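Local atomic coordinates of putative uncharacterized protein (Pyrococcus furiosus, PDB entry 3VR0), a protein that probably acts as a homotetrameric activator of the archaeal proteasome, being a PAC2-family homologue of proteasome assembly chaperones. Residues Arg27-Pro33 against Gln131-Thr135; Lys171-Val177 against Ser229-Ile234; Thr160-Leu164 against Lys201-Phe206. One frame throughout, in Å; residues are numbered along the deposited sequence.

Contact 1 of 3, residues Arg27-Pro33 against Gln131-Thr135; sequences RPDIYDP and QEFGT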
# COMPACT_ATOMS: atom_id res chain seq x y z
N ARG C 27 -3.47 -35.03 7.04
CA ARG C 27 -2.05 -35.16 7.03
C ARG C 27 -1.60 -36.41 6.27
O ARG C 27 -1.64 -37.53 6.81
CB ARG C 27 -1.54 -35.29 8.44
CG ARG C 27 -2.11 -34.21 9.39
CD ARG C 27 -0.88 -33.58 10.03
NE ARG C 27 -1.13 -32.18 10.00
CZ ARG C 27 -0.20 -31.26 10.02
NH1 ARG C 27 1.08 -31.60 10.06
NH2 ARG C 27 -0.60 -30.01 9.97
N PRO C 28 -1.08 -36.21 5.06
CA PRO C 28 -0.70 -37.35 4.22
C PRO C 28 0.52 -38.06 4.75
O PRO C 28 1.40 -37.49 5.48
CB PRO C 28 -0.42 -36.71 2.83
CG PRO C 28 -1.13 -35.30 2.92
CD PRO C 28 -0.88 -34.93 4.37
N ASP C 29 0.57 -39.31 4.34
CA ASP C 29 1.58 -40.24 4.77
C ASP C 29 2.76 -40.06 3.83
O ASP C 29 3.01 -40.91 2.93
CB ASP C 29 1.01 -41.68 4.70
CG ASP C 29 2.05 -42.72 5.09
OD1 ASP C 29 3.02 -42.33 5.74
OD2 ASP C 29 1.89 -43.92 4.75
N ILE C 30 3.49 -38.96 4.00
CA ILE C 30 4.58 -38.69 3.09
C ILE C 30 5.76 -38.32 3.87
O ILE C 30 5.62 -37.85 4.98
CB ILE C 30 4.26 -37.57 2.07
CG1 ILE C 30 4.00 -36.18 2.75
CG2 ILE C 30 3.16 -38.06 1.17
CD1 ILE C 30 3.35 -35.13 1.76
N TYR C 31 6.94 -38.52 3.31
CA TYR C 31 8.08 -38.02 4.02
C TYR C 31 9.21 -37.52 3.14
O TYR C 31 9.47 -38.06 2.08
CB TYR C 31 8.63 -39.04 5.03
CG TYR C 31 9.57 -38.32 5.97
CD1 TYR C 31 9.15 -37.11 6.58
CD2 TYR C 31 10.90 -38.78 6.19
CE1 TYR C 31 9.98 -36.41 7.43
CE2 TYR C 31 11.77 -38.05 7.05
CZ TYR C 31 11.28 -36.86 7.65
OH TYR C 31 12.06 -36.10 8.49
N ASP C 32 9.87 -36.48 3.63
CA ASP C 32 10.97 -35.82 2.94
C ASP C 32 10.55 -35.53 1.50
O ASP C 32 11.31 -35.78 0.60
CB ASP C 32 12.22 -36.74 2.94
CG ASP C 32 13.48 -36.01 2.47
OD1 ASP C 32 13.52 -34.77 2.52
OD2 ASP C 32 14.45 -36.69 2.06
N PRO C 33 9.33 -35.00 1.30
CA PRO C 33 8.93 -34.80 -0.08
C PRO C 33 9.68 -33.66 -0.77
O PRO C 33 10.38 -32.84 -0.12
CB PRO C 33 7.45 -34.48 0.05
CG PRO C 33 7.31 -33.86 1.43
CD PRO C 33 8.35 -34.46 2.26
N GLN C 131 7.38 -27.64 5.49
CA GLN C 131 8.32 -28.12 6.48
C GLN C 131 7.68 -28.99 7.59
O GLN C 131 8.37 -29.78 8.21
CB GLN C 131 9.09 -26.97 7.13
CG GLN C 131 10.15 -26.29 6.24
CD GLN C 131 10.90 -25.21 7.03
OE1 GLN C 131 10.33 -24.17 7.39
NE2 GLN C 131 12.16 -25.46 7.31
N GLU C 132 6.38 -28.85 7.84
CA GLU C 132 5.76 -29.78 8.77
C GLU C 132 5.85 -31.22 8.28
O GLU C 132 5.75 -32.11 9.10
CB GLU C 132 4.30 -29.43 9.05
CG GLU C 132 4.14 -28.06 9.69
CD GLU C 132 2.69 -27.72 9.91
OE1 GLU C 132 1.78 -28.59 9.71
OE2 GLU C 132 2.46 -26.58 10.31
N PHE C 133 6.08 -31.44 6.98
CA PHE C 133 6.16 -32.79 6.40
C PHE C 133 7.59 -33.22 6.15
O PHE C 133 7.84 -34.21 5.49
CB PHE C 133 5.29 -32.89 5.14
CG PHE C 133 3.87 -32.64 5.44
CD1 PHE C 133 3.05 -33.68 5.92
CD2 PHE C 133 3.35 -31.33 5.39
CE1 PHE C 133 1.70 -33.40 6.29
CE2 PHE C 133 2.04 -31.05 5.73
CZ PHE C 133 1.21 -32.09 6.18
N GLY C 134 8.52 -32.45 6.69
CA GLY C 134 9.92 -32.74 6.50
C GLY C 134 10.51 -32.25 5.18
O GLY C 134 11.59 -32.68 4.84
N THR C 135 9.80 -31.43 4.40
CA THR C 135 10.34 -30.89 3.12
C THR C 135 11.62 -30.08 3.30
O THR C 135 11.69 -29.21 4.19
CB THR C 135 9.35 -29.96 2.45
OG1 THR C 135 8.09 -30.62 2.37
CG2 THR C 135 9.83 -29.57 1.02
O HOH W 1 13.39 -34.21 6.26

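Contact 2 of 3, residues Lys171-Val177 against Ser229-Ile234; sequences KLEGCSV and SAVTKI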
# COMPACT_ATOMS: atom_id res chain seq x y z
N LYS C 171 21.39 -35.65 -12.67
CA LYS C 171 20.00 -36.10 -12.81
C LYS C 171 19.48 -35.82 -14.19
O LYS C 171 18.67 -36.57 -14.69
CB LYS C 171 19.09 -35.41 -11.79
CG LYS C 171 19.51 -35.57 -10.37
CD LYS C 171 19.11 -36.91 -9.88
CE LYS C 171 19.42 -37.05 -8.40
NZ LYS C 171 19.08 -38.46 -8.04
N LEU C 172 19.96 -34.73 -14.78
CA LEU C 172 19.47 -34.25 -16.08
C LEU C 172 20.21 -34.82 -17.30
O LEU C 172 19.75 -34.69 -18.44
CB LEU C 172 19.54 -32.72 -16.13
CG LEU C 172 18.46 -31.93 -15.38
CD1 LEU C 172 18.96 -30.56 -15.00
CD2 LEU C 172 17.23 -31.81 -16.23
N GLU C 173 21.37 -35.43 -17.07
CA GLU C 173 22.15 -36.08 -18.13
C GLU C 173 21.22 -36.95 -19.02
O GLU C 173 20.51 -37.83 -18.51
CB GLU C 173 23.26 -36.91 -17.45
CG GLU C 173 24.52 -37.15 -18.27
CD GLU C 173 25.84 -36.98 -17.47
OE1 GLU C 173 25.87 -37.19 -16.22
OE2 GLU C 173 26.86 -36.64 -18.12
N GLY C 174 21.15 -36.64 -20.32
CA GLY C 174 20.33 -37.42 -21.26
C GLY C 174 18.93 -36.90 -21.57
O GLY C 174 18.17 -37.46 -22.37
N CYS C 175 18.57 -35.80 -20.92
CA CYS C 175 17.28 -35.19 -21.10
C CYS C 175 17.22 -34.61 -22.50
O CYS C 175 18.23 -34.08 -22.98
CB CYS C 175 17.13 -34.09 -20.05
SG CYS C 175 15.60 -33.18 -20.19
N SER C 176 16.06 -34.70 -23.15
CA SER C 176 15.87 -34.09 -24.49
C SER C 176 15.98 -32.55 -24.54
O SER C 176 16.62 -31.99 -25.45
CB SER C 176 14.55 -34.54 -25.11
OG SER C 176 13.53 -34.64 -24.13
N VAL C 177 15.38 -31.87 -23.56
CA VAL C 177 15.37 -30.40 -23.53
C VAL C 177 16.73 -29.84 -23.14
O VAL C 177 17.42 -30.36 -22.26
CB VAL C 177 14.27 -29.81 -22.61
CG1 VAL C 177 12.91 -30.34 -23.02
CG2 VAL C 177 14.55 -30.08 -21.14
N SER C 229 9.32 -31.76 -18.65
CA SER C 229 10.29 -32.80 -19.06
C SER C 229 11.57 -32.70 -18.24
O SER C 229 12.18 -33.71 -17.82
CB SER C 229 10.62 -32.68 -20.57
OG SER C 229 9.43 -32.81 -21.33
N ALA C 230 12.01 -31.46 -18.00
CA ALA C 230 13.22 -31.32 -17.19
C ALA C 230 12.94 -31.77 -15.75
O ALA C 230 13.74 -32.50 -15.18
CB ALA C 230 13.76 -29.90 -17.23
N VAL C 231 11.82 -31.32 -15.18
CA VAL C 231 11.47 -31.67 -13.80
C VAL C 231 11.21 -33.20 -13.65
O VAL C 231 11.84 -33.82 -12.83
CB VAL C 231 10.22 -30.91 -13.35
CG1 VAL C 231 9.72 -31.48 -11.97
CG2 VAL C 231 10.47 -29.41 -13.33
N THR C 232 10.31 -33.79 -14.44
CA THR C 232 10.11 -35.25 -14.37
C THR C 232 11.42 -36.02 -14.59
O THR C 232 11.73 -36.98 -13.87
CB THR C 232 9.04 -35.75 -15.31
OG1 THR C 232 9.35 -35.36 -16.66
CG2 THR C 232 7.66 -35.23 -14.88
N LYS C 233 12.26 -35.52 -15.48
CA LYS C 233 13.58 -36.14 -15.62
C LYS C 233 14.40 -36.10 -14.33
O LYS C 233 15.00 -37.12 -13.94
CB LYS C 233 14.32 -35.53 -16.82
CG LYS C 233 15.83 -35.51 -16.75
CD LYS C 233 16.46 -36.89 -16.63
CE LYS C 233 16.39 -37.69 -17.89
NZ LYS C 233 17.73 -38.38 -18.03
N ILE C 234 14.44 -34.96 -13.63
CA ILE C 234 15.11 -34.94 -12.32
C ILE C 234 14.48 -35.92 -11.29
O ILE C 234 15.16 -36.42 -10.40
CB ILE C 234 15.16 -33.49 -11.74
CG1 ILE C 234 16.21 -32.67 -12.47
CG2 ILE C 234 15.47 -33.47 -10.29
CD1 ILE C 234 16.07 -31.17 -12.31

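Contact 3 of 3, residues Thr160-Leu164 against Lys201-Phe206; sequences THEDL and KLRGMF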
# COMPACT_ATOMS: atom_id res chain seq x y z
N THR C 160 19.94 -22.78 -5.35
CA THR C 160 20.15 -22.02 -4.14
C THR C 160 21.56 -22.16 -3.59
O THR C 160 21.99 -21.33 -2.78
CB THR C 160 19.24 -22.53 -3.03
OG1 THR C 160 19.53 -23.90 -2.79
CG2 THR C 160 17.74 -22.34 -3.39
N HIS C 161 22.25 -23.23 -3.98
CA HIS C 161 23.62 -23.49 -3.49
C HIS C 161 24.47 -24.02 -4.65
O HIS C 161 23.98 -24.78 -5.52
CB HIS C 161 23.63 -24.53 -2.35
CG HIS C 161 22.80 -24.16 -1.16
ND1 HIS C 161 21.42 -24.24 -1.15
CD2 HIS C 161 23.16 -23.74 0.08
CE1 HIS C 161 20.98 -23.87 0.04
NE2 HIS C 161 22.01 -23.56 0.81
N GLU C 162 25.73 -23.61 -4.67
CA GLU C 162 26.67 -23.97 -5.74
C GLU C 162 26.82 -25.49 -5.97
O GLU C 162 26.77 -25.90 -7.10
CB GLU C 162 28.05 -23.35 -5.46
CG GLU C 162 28.54 -22.53 -6.62
CD GLU C 162 30.07 -22.42 -6.70
OE1 GLU C 162 30.59 -22.54 -7.84
OE2 GLU C 162 30.75 -22.22 -5.65
N ASP C 163 26.94 -26.29 -4.91
CA ASP C 163 27.17 -27.75 -5.02
C ASP C 163 26.07 -28.52 -5.75
O ASP C 163 26.28 -29.65 -6.20
CB ASP C 163 27.47 -28.40 -3.67
CG ASP C 163 26.39 -28.15 -2.61
OD1 ASP C 163 25.97 -26.99 -2.44
OD2 ASP C 163 25.98 -29.13 -1.92
N LEU C 164 24.92 -27.87 -5.89
CA LEU C 164 23.75 -28.48 -6.46
C LEU C 164 23.78 -28.42 -7.96
O LEU C 164 22.96 -29.07 -8.62
CB LEU C 164 22.50 -27.74 -5.95
CG LEU C 164 22.10 -27.94 -4.49
CD1 LEU C 164 20.97 -26.99 -4.16
CD2 LEU C 164 21.69 -29.41 -4.24
N LYS C 201 16.11 -20.88 1.34
CA LYS C 201 17.56 -20.90 1.59
C LYS C 201 17.96 -20.32 2.96
O LYS C 201 18.90 -20.81 3.62
CB LYS C 201 18.18 -20.10 0.46
CG LYS C 201 19.67 -19.97 0.52
CD LYS C 201 20.06 -19.04 -0.59
CE LYS C 201 21.54 -18.96 -0.76
NZ LYS C 201 21.68 -18.70 -2.22
N LEU C 202 17.25 -19.29 3.42
CA LEU C 202 17.46 -18.76 4.78
C LEU C 202 17.12 -19.77 5.85
O LEU C 202 17.62 -19.69 6.97
CB LEU C 202 16.59 -17.51 5.03
CG LEU C 202 16.71 -16.27 4.13
CD1 LEU C 202 16.05 -15.05 4.85
CD2 LEU C 202 18.17 -15.94 3.84
N ARG C 203 16.21 -20.69 5.54
CA ARG C 203 15.79 -21.68 6.54
C ARG C 203 16.58 -22.97 6.43
O ARG C 203 16.31 -23.89 7.15
CB ARG C 203 14.32 -22.05 6.36
CG ARG C 203 13.43 -20.92 6.53
CD ARG C 203 12.04 -21.38 6.18
NE ARG C 203 11.12 -20.27 6.28
CZ ARG C 203 9.88 -20.40 6.71
NH1 ARG C 203 9.45 -21.59 7.13
NH2 ARG C 203 9.09 -19.34 6.76
N GLY C 204 17.52 -23.06 5.50
CA GLY C 204 18.36 -24.26 5.42
C GLY C 204 17.82 -25.24 4.40
O GLY C 204 18.34 -26.34 4.28
N MET C 205 16.79 -24.82 3.66
CA MET C 205 16.21 -25.56 2.52
C MET C 205 16.97 -25.26 1.22
O MET C 205 17.86 -24.39 1.19
CB MET C 205 14.72 -25.18 2.35
CG MET C 205 13.85 -25.46 3.60
SD MET C 205 12.17 -24.81 3.41
CE MET C 205 11.37 -26.07 2.36
N PHE C 206 16.64 -25.96 0.14
CA PHE C 206 17.48 -25.87 -1.06
C PHE C 206 16.68 -26.29 -2.25
O PHE C 206 15.62 -26.94 -2.09
CB PHE C 206 18.76 -26.70 -0.92
CG PHE C 206 18.53 -28.21 -0.81
CD1 PHE C 206 18.55 -29.02 -1.94
CD2 PHE C 206 18.35 -28.82 0.44
CE1 PHE C 206 18.36 -30.44 -1.83
CE2 PHE C 206 18.15 -30.23 0.56
CZ PHE C 206 18.18 -31.03 -0.59

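Contact 1 of 3, residues Arg27-Pro33 against Gln131-Thr135
No backbone hydrogen bond joins these two loops, although they run as close as 4.8 Å between the CA atoms of Asp32 and Gly134; one aromatic side chain and one ion pair hold them instead. Phe133 lies in the hollow of segment 27-33, its CE1 3.6 Å from Pro28 CD, its CD1 4.1 Å from Ile30 CG1 and its CB 4.3 Å from Pro33 CG. Arg27 closes the open side: its guanidinium lays one face over Phe133 CZ, while NH2 makes a salt bridge of 2.8 Å to Glu132 OE1, joined by a weak bond from NH1 to the same oxygen at 3.1 Å. Residues 131-134 form a type I turn, closed by Gly134 N on Gln131 O at 3.1 Å. A CB on Gly134 would clash with Tyr31 CE1 and with the preceding carbonyl, so the tight approach depends on glycine. A water spans Tyr31 OH (3.2 Å) and Gly134 O (2.8 Å). Asp32 is salt-bridged to Arg136, and Phe129 meets Phe133 edge-to-face. The contact lies where two central, parallel strands of an alpha/beta fold begin: the loop entering strand 34-37 covers the turn linking helix 116-131 to strand 137-145.

Contact 2 of 3, residues Lys171-Val177 against Ser229-Ile234
Apolar contacts form the inner side of this contact. Leu172, on the last turn of helix 164-172, sends its side chain against helix 221-235, with CG 3.8 Å from Ile234 CG1 and CD2 4.1 Å from Ala230 CB. Val177 meets the helix at Ala230 and Ser229, a turn before Ile234, its CG2 4.0 Å from Ala230 CB and its CG1 4.1 Å from Ser229 CB, so Ala230 receives both Leu172 and Val177. Lys171, at the start of the segment, places its CB 4.0 Å from Ile234 CG1.

The one hydrogen bond across the segments comes from Lys233. Its chain passes beside Leu172 and Cys175, with CG 3.8 Å from Cys175 CB, and NZ donates to Glu173 O at 2.9 Å. That carbonyl lies within a type II turn, Leu172 to Cys175, closed by Cys175 N on Leu172 O at 3.0 Å. Gly174, at phi 96°, takes the turn position where a side chain would press on the preceding carbonyl oxygen.

The third kind of interaction is metal binding: Cys175 SG, 4.3 Å from Ala230 CA, also ligates a gold ion.

Beneath the helix, Val231 and Ile234 rest on Leu210 of strand 206-214, and Val231 also meets Ile139 and Met141 of strand 137-145. This is the packing of a layered alpha/beta fold: a helix on the central sheet is flanked by the end of another helix and the turn leading from it toward edge strand 179-181.

Contact 3 of 3, residues Thr160-Leu164 against Lys201-Phe206
Thr160, just past strand 155-159, makes the main polar link. Its carbonyl oxygen accepts a 2.7 Å hydrogen bond from Lys201 NZ, and its CB lies 4.3 Å from Lys201 CD, so the extended lysine lies alongside the residue it binds. The hydroxyl faces the other part of segment 201-206: OG1 is 3.3 Å from Phe206 CA, bonds to Gly207 N just beyond, and shares a hydrogen bond of 2.5 Å with His161 ND1.

His161 is held by that bond with its imidazole beside the bend in segment 201-206. Its CE1 lies 3.4 Å from Met205 O, which sits at the ring edge, and 4.1 Å from Lys201 CG, while ND1 is 3.6 Å from Phe206 CB. The bend is a Schellman motif ending helix 192-202, with Gly204 at phi 96° and its N bonded to Lys201 O at 3.2 Å; it returns the chain to strand 206-214.

From His161 a type I turn runs through Glu162 and Asp163 to Leu164, closed by Leu164 N on His161 O at 3.3 Å. Leu164 then adds the apolar contact, CD1 to Phe206 CD1 at 3.9 Å.

Lys201 NZ also donates to Val82 O of the second subunit, against which Thr160 packs as well. One ammonium group therefore joins carbonyls of two chains, and the chemistry implies that the bond securing the end of strand 155-159 to the end of helix 192-202 also belongs to a subunit interface of the tetramer.

From the N terminus, contact 1 joins the loop before strand 34-37 to the turn after helix 116-131, closing a long excursion through half of the central sheet. Contacts 3 and 2 follow in the second half, and they cross: 160-164 and 171-177 come first, then their partners 201-206 and 229-234. Contact 3 brings together the two ends of the connection between antiparallel neighbours 155-159 and 206-214, which includes helices 164-172 and 192-202; contact 2 fastens the far end of helix 164-172 to helix 221-235. Contacts 1 and 3 touch, through a probable hydrogen bond from Arg203 NH1 to Gln131 OE1 and through Met205, whereas contact 2 stands apart, its centre about 21 Å from that of contact 3.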